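Local structure of sugar kinase MJ0406 (2C4E) at residues L211-T214 with S220-Y223; H188-A193 with D202-R207; T180-M185 with S255-G260. The protein phosphorylates a broad range of nucleosides to their monophosphates, with inosine, guanosine and cytidine preferred and ATP the best phosphate donor. All coordinates share one frame; numbering follows the deposited sequence. Where two conformers were deposited one is given.

Overall arrangement
The three contacts illustrate how helices pack on both faces of a ribokinase-fold sheet. Strand 210-214 of contact 1 lies beside strand 182-186 of contact 3, joined by Ile212 N to Leu183 O at 2.8 Å and Met185 N to Ile212 O at 3.0 Å; the contact centres are about 11 Å apart. Contact 2, centred about 10 Å from contact 1, covers one sheet face, where Leu211 CD2 meets Phe190 CE1 at 3.6 Å. The helix of contact 3 packs against the opposite face. Thr214 of contact 1 binds ATP; side chain to side chain, Phe190 is about 7 Å from the ATP-binding Asn186 and Phe182 about 8 Å from Arg250, the probable transition-state stabiliser.

Contact 1: residues L211-T214 with S220-Y223; sequences LIVT and SVIY
Leu211 and Tyr223 come together through their first torsions: Leu211 sets CG anti to its own N (chi1 162°), Tyr223 sets CG anti to its carbonyl carbon (chi1 -62°), and the two side chains then run side by side, with Leu211 CD2 3.9 Å from Tyr223 CD1. The tyrosine edge also receives Val213 CG2, 4.2 Å from CE1, while Val221 CG2 lies over one ring face near its rim. Beside them Val221 CG1 rests 3.8 Å from Val213 CB, so the two valines continue the packing begun by Leu211 and Tyr223. The backbones supply two pairs of bonds. Tyr223 N reaches Leu211 O at 2.8 Å, answered by Leu211 N to Tyr223 O at 3.0 Å, both nearly straight; Val213 and Val221 exchange a second, more bent pair. On the other face Ile212 and Ile222 touch through their CG1 atoms, 4.2 Å apart. There the hydroxyls bond beyond the hairpin: Thr214, an ATP-binding residue, bonds Asn186 and Arg250, and Ser220 bonds Tyr249. The five-residue loop joining the strands of this antiparallel hairpin, Lys215 to Gly219, also binds ATP. Strands 182-186 and 228-231 flank the hairpin; Phe190 of helix 187-197 covers the Leu211 and Val213 face, and Tyr249 and Phe253 of helix 245-258 pack against Ile212 on the other.

Contact 2: residues H188-A193 with D202-R207; sequences HEFERA and DDYLER
Phe190 and Tyr204 touch through CE1 of each ring, 3.5 Å apart, the nearest approach between 188-193 and 202-207. The rings meet obliquely, their planes inclined at 35° and their centroids 5.4 Å apart. Phe190 places CG anti to its backbone N (chi1 173°), which carries a ring whose CB starts off to one side across to the tyrosine. At the far end of Tyr204 the hydroxyl lies against the helix, 3.6 Å from Ala193 CB. That OH is not left to apolar neighbours: it hydrogen-bonds Ser194 OG, which also bonds the carbonyl of Phe190, so one serine links the backbone of the first aromatic residue to the tip of the second. The arrangement belongs to a beta-alpha-beta crossover of the ribokinase fold, in which helices 187-197 and 201-205 connect the adjacent parallel strands 182-186 and 210-214. Both rings lie on those strands, Phe190 against Val213 and Tyr204 against Leu183, and the Phe190 side chain is about 7 Å from that of the ATP-binding Asn186. Further out, Phe199 packs edge-to-face with Tyr204. The turn bearing the tyrosine is held by Arg207 N to Tyr204 O at 2.9 Å. Arg207 NH1 also reaches Asp203 O at 2.8 Å, with the oxygen close to the guanidinium plane, while NE of the same arginine forms a salt bridge with Glu178 of helix 170-178.

Contact 3: residues T180-M185 with S255-G260; sequences TNFLFM and SAYVKG
Tyr257, whose ring receives the edge of Phe182, offers its backbone O to Gly260 N at 2.9 Å. The same N-H makes a weak second bond to Ala256 O at 3.0 Å. Gly260, with a phi of 95°, is the glycine of a Schellman motif at the C-terminal end of the helix, three residues after Tyr257. From the last turn Tyr257 points its CB toward strand 182-186, and chi1 of -171° sets CG anti to the backbone N, which extends the ring toward the sheet. Phe182 comes from the strand to meet it. Its CZ stands 3.5 Å above the tyrosine plane, over the ring centre, and therefore lies at similar distances from all six ring carbons, the closest being Tyr257 CZ at 3.7 Å. CE2 of Phe182 sits a little further off, 3.9 Å from Tyr257 CE1. The planes are inclined at 74° and the centroids are 4.8 Å apart: a T-shaped pair with phenylalanine as the stem. Behind it, Phe182 is fixed by backbone bonds to Val157 and Phe159 of the neighbouring parallel strand, while Leu263 and Cys266 of helix 263-277 and Ile133 of strand 131-136 pack round Tyr257. Two residues along the strand, Phe184 and Phe253 form another edge-to-face pair, adding to the contacts between helix 245-258 and the sheet. The same helix holds Asp247, the probable proton acceptor, and the Phe182 side chain is about 8 Å from that of Arg250. With Phe182 CZ centred over the tyrosine, its C-H probably points into the pi cloud, an attraction that depends on ring orientation as well as on apolar burial.

Contact 1: residues L211-T214 with S220-Y223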
loop_
_atom_site.group_PDB
_atom_site.type_symbol
_atom_site.label_atom_id
_atom_site.label_comp_id
_atom_site.label_asym_id
_atom_site.label_seq_id
_atom_site.Cartn_x
_atom_site.Cartn_y
_atom_site.Cartn_z
ATOM N N LEU A 211 29.330 -14.766 17.005
ATOM C CA LEU A 211 28.942 -14.234 15.728
ATOM C C LEU A 211 28.239 -15.367 14.999
ATOM O O LEU A 211 28.814 -16.432 14.820
ATOM C CB LEU A 211 30.199 -13.835 14.938
ATOM C CG LEU A 211 30.035 -13.649 13.434
ATOM C CD1 LEU A 211 29.098 -12.489 13.168
ATOM C CD2 LEU A 211 31.402 -13.428 12.777
ATOM N N ILE A 212 27.005 -15.131 14.587
ATOM C CA ILE A 212 26.186 -16.128 13.947
ATOM C C ILE A 212 25.868 -15.630 12.549
ATOM O O ILE A 212 25.188 -14.612 12.363
ATOM C CB ILE A 212 24.890 -16.376 14.729
ATOM C CG1 ILE A 212 25.204 -16.771 16.189
ATOM C CG2 ILE A 212 24.078 -17.456 14.002
ATOM C CD1 ILE A 212 25.143 -15.613 17.179
ATOM N N VAL A 213 26.414 -16.321 11.568
ATOM C CA VAL A 213 26.188 -15.991 10.177
ATOM C C VAL A 213 25.215 -17.002 9.596
ATOM O O VAL A 213 25.502 -18.197 9.526
ATOM C CB VAL A 213 27.503 -15.974 9.369
ATOM C CG1 VAL A 213 27.227 -15.659 7.907
ATOM C CG2 VAL A 213 28.497 -14.982 9.972
ATOM N N THR A 214 24.058 -16.509 9.197
ATOM C CA THR A 214 23.024 -17.348 8.644
ATOM C C THR A 214 23.075 -17.294 7.127
ATOM O O THR A 214 23.294 -16.235 6.530
ATOM C CB THR A 214 21.654 -16.891 9.186
ATOM O OG1 THR A 214 21.521 -15.474 8.996
ATOM C CG2 THR A 214 21.597 -17.044 10.679
ATOM N N SER A 220 23.803 -22.394 8.799
ATOM C CA SER A 220 24.378 -21.263 9.512
ATOM C C SER A 220 25.684 -21.697 10.149
ATOM O O SER A 220 26.042 -22.878 10.139
ATOM C CB SER A 220 23.391 -20.734 10.563
ATOM O OG SER A 220 22.910 -21.801 11.364
ATOM N N VAL A 221 26.446 -20.729 10.615
ATOM C CA VAL A 221 27.692 -21.004 11.315
ATOM C C VAL A 221 27.772 -20.101 12.534
ATOM O O VAL A 221 27.451 -18.918 12.462
ATOM C CB VAL A 221 28.929 -20.804 10.410
ATOM C CG1 VAL A 221 28.941 -19.419 9.802
ATOM C CG2 VAL A 221 30.230 -21.077 11.173
ATOM N N ILE A 222 28.186 -20.684 13.656
ATOM C CA ILE A 222 28.428 -19.951 14.874
ATOM C C ILE A 222 29.927 -19.879 15.132
ATOM O O ILE A 222 30.598 -20.905 15.196
ATOM C CB ILE A 222 27.752 -20.672 16.058
ATOM C CG1 ILE A 222 26.256 -20.861 15.784
ATOM C CG2 ILE A 222 28.009 -19.895 17.341
ATOM C CD1 ILE A 222 25.611 -21.940 16.650
ATOM N N TYR A 223 30.449 -18.670 15.296
ATOM C CA TYR A 223 31.855 -18.481 15.625
ATOM C C TYR A 223 31.967 -17.968 17.034
ATOM O O TYR A 223 31.308 -16.999 17.386
ATOM C CB TYR A 223 32.499 -17.440 14.708
ATOM C CG TYR A 223 32.494 -17.802 13.258
ATOM C CD1 TYR A 223 31.504 -17.338 12.399
ATOM C CD2 TYR A 223 33.501 -18.598 12.731
ATOM C CE1 TYR A 223 31.523 -17.662 11.050
ATOM C CE2 TYR A 223 33.526 -18.919 11.394
ATOM C CZ TYR A 223 32.525 -18.458 10.560
ATOM O OH TYR A 223 32.575 -18.790 9.217
#

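Contact 2: residues H188-A193 with D202-R207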
loop_
_atom_site.group_PDB
_atom_site.type_symbol
_atom_site.label_atom_id
_atom_site.label_comp_id
_atom_site.label_asym_id
_atom_site.label_seq_id
_atom_site.Cartn_x
_atom_site.Cartn_y
_atom_site.Cartn_z
ATOM N N HIS A 188 25.246 -12.034 3.183
ATOM C CA HIS A 188 25.458 -10.853 2.350
ATOM C C HIS A 188 25.771 -9.634 3.212
ATOM O O HIS A 188 26.636 -8.821 2.884
ATOM C CB HIS A 188 24.228 -10.582 1.479
ATOM C CG HIS A 188 24.041 -11.569 0.369
ATOM N ND1 HIS A 188 25.052 -12.393 -0.077
ATOM C CD2 HIS A 188 22.957 -11.862 -0.388
ATOM C CE1 HIS A 188 24.603 -13.144 -1.068
ATOM N NE2 HIS A 188 23.334 -12.842 -1.275
ATOM N N GLU A 189 25.071 -9.532 4.330
ATOM C CA GLU A 189 25.195 -8.410 5.222
ATOM C C GLU A 189 26.533 -8.548 5.967
ATOM O O GLU A 189 27.239 -7.578 6.147
ATOM C CB GLU A 189 23.917 -8.356 6.096
ATOM C CG GLU A 189 22.712 -8.898 5.281
ATOM C CD GLU A 189 21.387 -8.222 5.520
ATOM O OE1 GLU A 189 20.791 -8.445 6.604
ATOM O OE2 GLU A 189 20.915 -7.543 4.574
ATOM N N PHE A 190 26.916 -9.776 6.296
ATOM C CA PHE A 190 28.195 -10.039 6.947
ATOM C C PHE A 190 29.360 -9.597 6.013
ATOM O O PHE A 190 30.317 -8.946 6.461
ATOM C CB PHE A 190 28.312 -11.526 7.282
ATOM C CG PHE A 190 29.671 -11.923 7.799
ATOM C CD1 PHE A 190 30.072 -11.521 9.061
ATOM C CD2 PHE A 190 30.540 -12.680 7.020
ATOM C CE1 PHE A 190 31.325 -11.881 9.552
ATOM C CE2 PHE A 190 31.797 -13.031 7.500
ATOM C CZ PHE A 190 32.176 -12.630 8.780
ATOM N N GLU A 191 29.269 -9.927 4.727
ATOM C CA GLU A 191 30.334 -9.568 3.803
ATOM C C GLU A 191 30.382 -8.038 3.730
ATOM O O GLU A 191 31.459 -7.456 3.684
ATOM C CB GLU A 191 30.193 -10.278 2.417
ATOM C CG GLU A 191 30.393 -11.808 2.523
ATOM C CD GLU A 191 30.269 -12.610 1.204
ATOM O OE1 GLU A 191 29.830 -12.083 0.157
ATOM O OE2 GLU A 191 30.621 -13.822 1.203
ATOM N N ARG A 192 29.220 -7.385 3.759
ATOM C CA ARG A 192 29.173 -5.931 3.586
ATOM C C ARG A 192 29.739 -5.236 4.811
ATOM O O ARG A 192 30.508 -4.277 4.695
ATOM C CB ARG A 192 27.742 -5.462 3.320
ATOM C CG ARG A 192 27.506 -3.960 3.497
ATOM C CD ARG A 192 26.496 -3.372 2.521
ATOM N NE ARG A 192 26.373 -1.923 2.673
ATOM C CZ ARG A 192 25.582 -1.146 1.939
ATOM N NH1 ARG A 192 24.823 -1.660 0.976
ATOM N NH2 ARG A 192 25.548 0.161 2.170
ATOM N N ALA A 193 29.344 -5.742 5.976
ATOM C CA ALA A 193 29.798 -5.226 7.257
ATOM C C ALA A 193 31.303 -5.420 7.387
ATOM O O ALA A 193 31.997 -4.520 7.855
ATOM C CB ALA A 193 29.083 -5.909 8.411
ATOM N N ASP A 202 38.066 -12.883 13.445
ATOM C CA ASP A 202 38.741 -12.716 14.731
ATOM C C ASP A 202 38.553 -11.302 15.285
ATOM O O ASP A 202 38.517 -11.116 16.509
ATOM C CB ASP A 202 40.232 -13.061 14.620
ATOM C CG ASP A 202 40.488 -14.561 14.595
ATOM O OD1 ASP A 202 41.665 -14.957 14.544
ATOM O OD2 ASP A 202 39.589 -15.425 14.621
ATOM N N ASP A 203 38.441 -10.314 14.394
ATOM C CA ASP A 203 38.114 -8.948 14.821
ATOM C C ASP A 203 36.735 -8.831 15.460
ATOM O O ASP A 203 36.580 -8.108 16.432
ATOM C CB ASP A 203 38.227 -7.959 13.670
ATOM C CG ASP A 203 39.611 -7.938 13.067
ATOM O OD1 ASP A 203 40.550 -7.452 13.737
ATOM O OD2 ASP A 203 39.865 -8.402 11.938
ATOM N N TYR A 204 35.728 -9.496 14.897
ATOM C CA TYR A 204 34.427 -9.552 15.559
ATOM C C TYR A 204 34.552 -10.188 16.917
ATOM O O TYR A 204 33.935 -9.726 17.883
ATOM C CB TYR A 204 33.420 -10.358 14.760
ATOM C CG TYR A 204 32.977 -9.686 13.503
ATOM C CD1 TYR A 204 33.559 -10.011 12.282
ATOM C CD2 TYR A 204 31.961 -8.744 13.514
ATOM C CE1 TYR A 204 33.152 -9.404 11.112
ATOM C CE2 TYR A 204 31.537 -8.136 12.352
ATOM C CZ TYR A 204 32.140 -8.468 11.146
ATOM O OH TYR A 204 31.717 -7.878 9.974
ATOM N N LEU A 205 35.326 -11.259 16.999
ATOM C CA LEU A 205 35.371 -12.043 18.234
ATOM C C LEU A 205 36.163 -11.365 19.352
ATOM O O LEU A 205 36.098 -11.801 20.494
ATOM C CB LEU A 205 35.924 -13.442 17.963
ATOM C CG LEU A 205 35.030 -14.316 17.079
ATOM C CD1 LEU A 205 35.781 -15.577 16.679
ATOM C CD2 LEU A 205 33.751 -14.659 17.785
ATOM N N GLU A 206 36.919 -10.315 19.029
ATOM C CA GLU A 206 37.512 -9.474 20.070
ATOM C C GLU A 206 36.432 -8.615 20.740
ATOM O O GLU A 206 36.639 -8.096 21.822
ATOM C CB GLU A 206 38.619 -8.580 19.506
ATOM C CG GLU A 206 39.899 -9.342 19.198
ATOM C CD GLU A 206 40.968 -8.480 18.542
ATOM O OE1 GLU A 206 40.896 -7.236 18.655
ATOM O OE2 GLU A 206 41.889 -9.039 17.912
ATOM N N ARG A 207 35.283 -8.477 20.089
ATOM C CA ARG A 207 34.229 -7.594 20.563
ATOM C C ARG A 207 32.970 -8.311 21.031
ATOM O O ARG A 207 32.321 -7.830 21.938
ATOM C CB ARG A 207 33.882 -6.611 19.473
ATOM C CG ARG A 207 35.043 -5.666 19.210
ATOM C CD ARG A 207 35.038 -5.027 17.868
ATOM N NE ARG A 207 36.124 -4.054 17.735
ATOM C CZ ARG A 207 37.366 -4.331 17.313
ATOM N NH1 ARG A 207 37.730 -5.568 16.967
ATOM N NH2 ARG A 207 38.257 -3.348 17.222
#

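Contact 3: residues T180-M185 with S255-G260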
loop_
_atom_site.group_PDB
_atom_site.type_symbol
_atom_site.label_atom_id
_atom_site.label_comp_id
_atom_site.label_asym_id
_atom_site.label_seq_id
_atom_site.Cartn_x
_atom_site.Cartn_y
_atom_site.Cartn_z
ATOM N N THR A 180 27.643 -5.547 21.858
ATOM C CA THR A 180 26.851 -6.709 21.473
ATOM C C THR A 180 27.499 -7.986 21.991
ATOM O O THR A 180 28.702 -8.141 21.887
ATOM C CB THR A 180 26.738 -6.801 19.943
ATOM O OG1 THR A 180 25.972 -5.703 19.445
ATOM C CG2 THR A 180 25.901 -8.003 19.551
ATOM N N ASN A 181 26.694 -8.875 22.562
ATOM C CA ASN A 181 27.137 -10.224 22.933
ATOM C C ASN A 181 26.902 -11.240 21.812
ATOM O O ASN A 181 27.820 -11.966 21.466
ATOM C CB ASN A 181 26.475 -10.696 24.229
ATOM C CG ASN A 181 26.871 -9.847 25.404
ATOM O OD1 ASN A 181 27.973 -10.017 26.017
ATOM N ND2 ASN A 181 26.031 -8.890 25.715
ATOM N N PHE A 182 25.694 -11.289 21.251
ATOM C CA PHE A 182 25.376 -12.175 20.131
ATOM C C PHE A 182 25.087 -11.308 18.933
ATOM O O PHE A 182 24.149 -10.512 18.961
ATOM C CB PHE A 182 24.113 -13.016 20.352
ATOM C CG PHE A 182 24.060 -13.776 21.652
ATOM C CD1 PHE A 182 23.420 -13.220 22.753
ATOM C CD2 PHE A 182 24.582 -15.043 21.761
ATOM C CE1 PHE A 182 23.334 -13.920 23.947
ATOM C CE2 PHE A 182 24.486 -15.766 22.967
ATOM C CZ PHE A 182 23.870 -15.196 24.046
ATOM N N LEU A 183 25.894 -11.450 17.885
ATOM C CA LEU A 183 25.732 -10.711 16.651
ATOM C C LEU A 183 25.285 -11.671 15.559
ATOM O O LEU A 183 25.989 -12.634 15.234
ATOM C CB LEU A 183 27.048 -10.045 16.276
ATOM C CG LEU A 183 27.108 -9.273 14.958
ATOM C CD1 LEU A 183 26.119 -8.099 15.035
ATOM C CD2 LEU A 183 28.526 -8.801 14.753
ATOM N N PHE A 184 24.104 -11.415 15.027
ATOM C CA PHE A 184 23.542 -12.183 13.933
ATOM C C PHE A 184 23.607 -11.365 12.645
ATOM O O PHE A 184 23.244 -10.193 12.634
ATOM C CB PHE A 184 22.067 -12.499 14.197
ATOM C CG PHE A 184 21.801 -13.415 15.367
ATOM C CD1 PHE A 184 21.592 -12.892 16.654
ATOM C CD2 PHE A 184 21.664 -14.779 15.187
ATOM C CE1 PHE A 184 21.306 -13.732 17.728
ATOM C CE2 PHE A 184 21.382 -15.607 16.254
ATOM C CZ PHE A 184 21.199 -15.089 17.518
ATOM N N MET A 185 24.035 -11.988 11.558
ATOM C CA MET A 185 23.952 -11.377 10.243
ATOM C C MET A 185 23.764 -12.457 9.202
ATOM O O MET A 185 24.322 -13.535 9.306
ATOM C CB MET A 185 25.218 -10.578 9.916
ATOM C CG MET A 185 25.306 -9.216 10.599
ATOM S SD MET A 185 26.735 -8.272 9.958
ATOM C CE MET A 185 27.994 -8.928 10.973
ATOM N N SER A 255 15.821 -18.400 22.501
ATOM C CA SER A 255 14.983 -19.169 23.423
ATOM C C SER A 255 15.765 -20.341 24.012
ATOM O O SER A 255 15.724 -20.605 25.219
ATOM C CB SER A 255 13.713 -19.677 22.732
ATOM O OG SER A 255 12.857 -18.601 22.363
ATOM N N ALA A 256 16.472 -21.053 23.139
ATOM C CA ALA A 256 17.329 -22.153 23.551
ATOM C C ALA A 256 18.412 -21.661 24.482
ATOM O O ALA A 256 18.748 -22.321 25.467
ATOM C CB ALA A 256 17.937 -22.819 22.354
ATOM N N TYR A 257 18.953 -20.480 24.204
ATOM C CA TYR A 257 19.988 -19.958 25.068
ATOM C C TYR A 257 19.469 -19.716 26.481
ATOM O O TYR A 257 20.106 -20.145 27.470
ATOM C CB TYR A 257 20.632 -18.699 24.484
ATOM C CG TYR A 257 21.831 -18.308 25.283
ATOM C CD1 TYR A 257 23.066 -18.858 25.005
ATOM C CD2 TYR A 257 21.723 -17.437 26.360
ATOM C CE1 TYR A 257 24.187 -18.528 25.760
ATOM C CE2 TYR A 257 22.826 -17.096 27.107
ATOM C CZ TYR A 257 24.053 -17.650 26.806
ATOM O OH TYR A 257 25.166 -17.318 27.558
ATOM N N VAL A 258 18.316 -19.059 26.594
ATOM C CA VAL A 258 17.695 -18.788 27.892
ATOM C C VAL A 258 17.336 -20.082 28.593
ATOM O O VAL A 258 17.415 -20.185 29.842
ATOM C CB VAL A 258 16.464 -17.845 27.745
ATOM C CG1 VAL A 258 15.624 -17.777 29.043
ATOM C CG2 VAL A 258 16.951 -16.469 27.337
ATOM N N LYS A 259 16.969 -21.092 27.805
ATOM C CA LYS A 259 16.627 -22.404 28.355
ATOM C C LYS A 259 17.871 -23.212 28.768
ATOM O O LYS A 259 17.743 -24.294 29.341
ATOM C CB LYS A 259 15.776 -23.195 27.370
ATOM C CG LYS A 259 14.338 -22.716 27.295
ATOM C CD LYS A 259 13.537 -23.449 26.238
ATOM C CE LYS A 259 12.098 -22.958 26.220
ATOM N NZ LYS A 259 11.099 -24.045 26.094
ATOM N N GLY A 260 19.062 -22.700 28.468
ATOM C CA GLY A 260 20.296 -23.191 29.070
ATOM C C GLY A 260 21.050 -24.234 28.273
ATOM O O GLY A 260 21.842 -25.001 28.822
#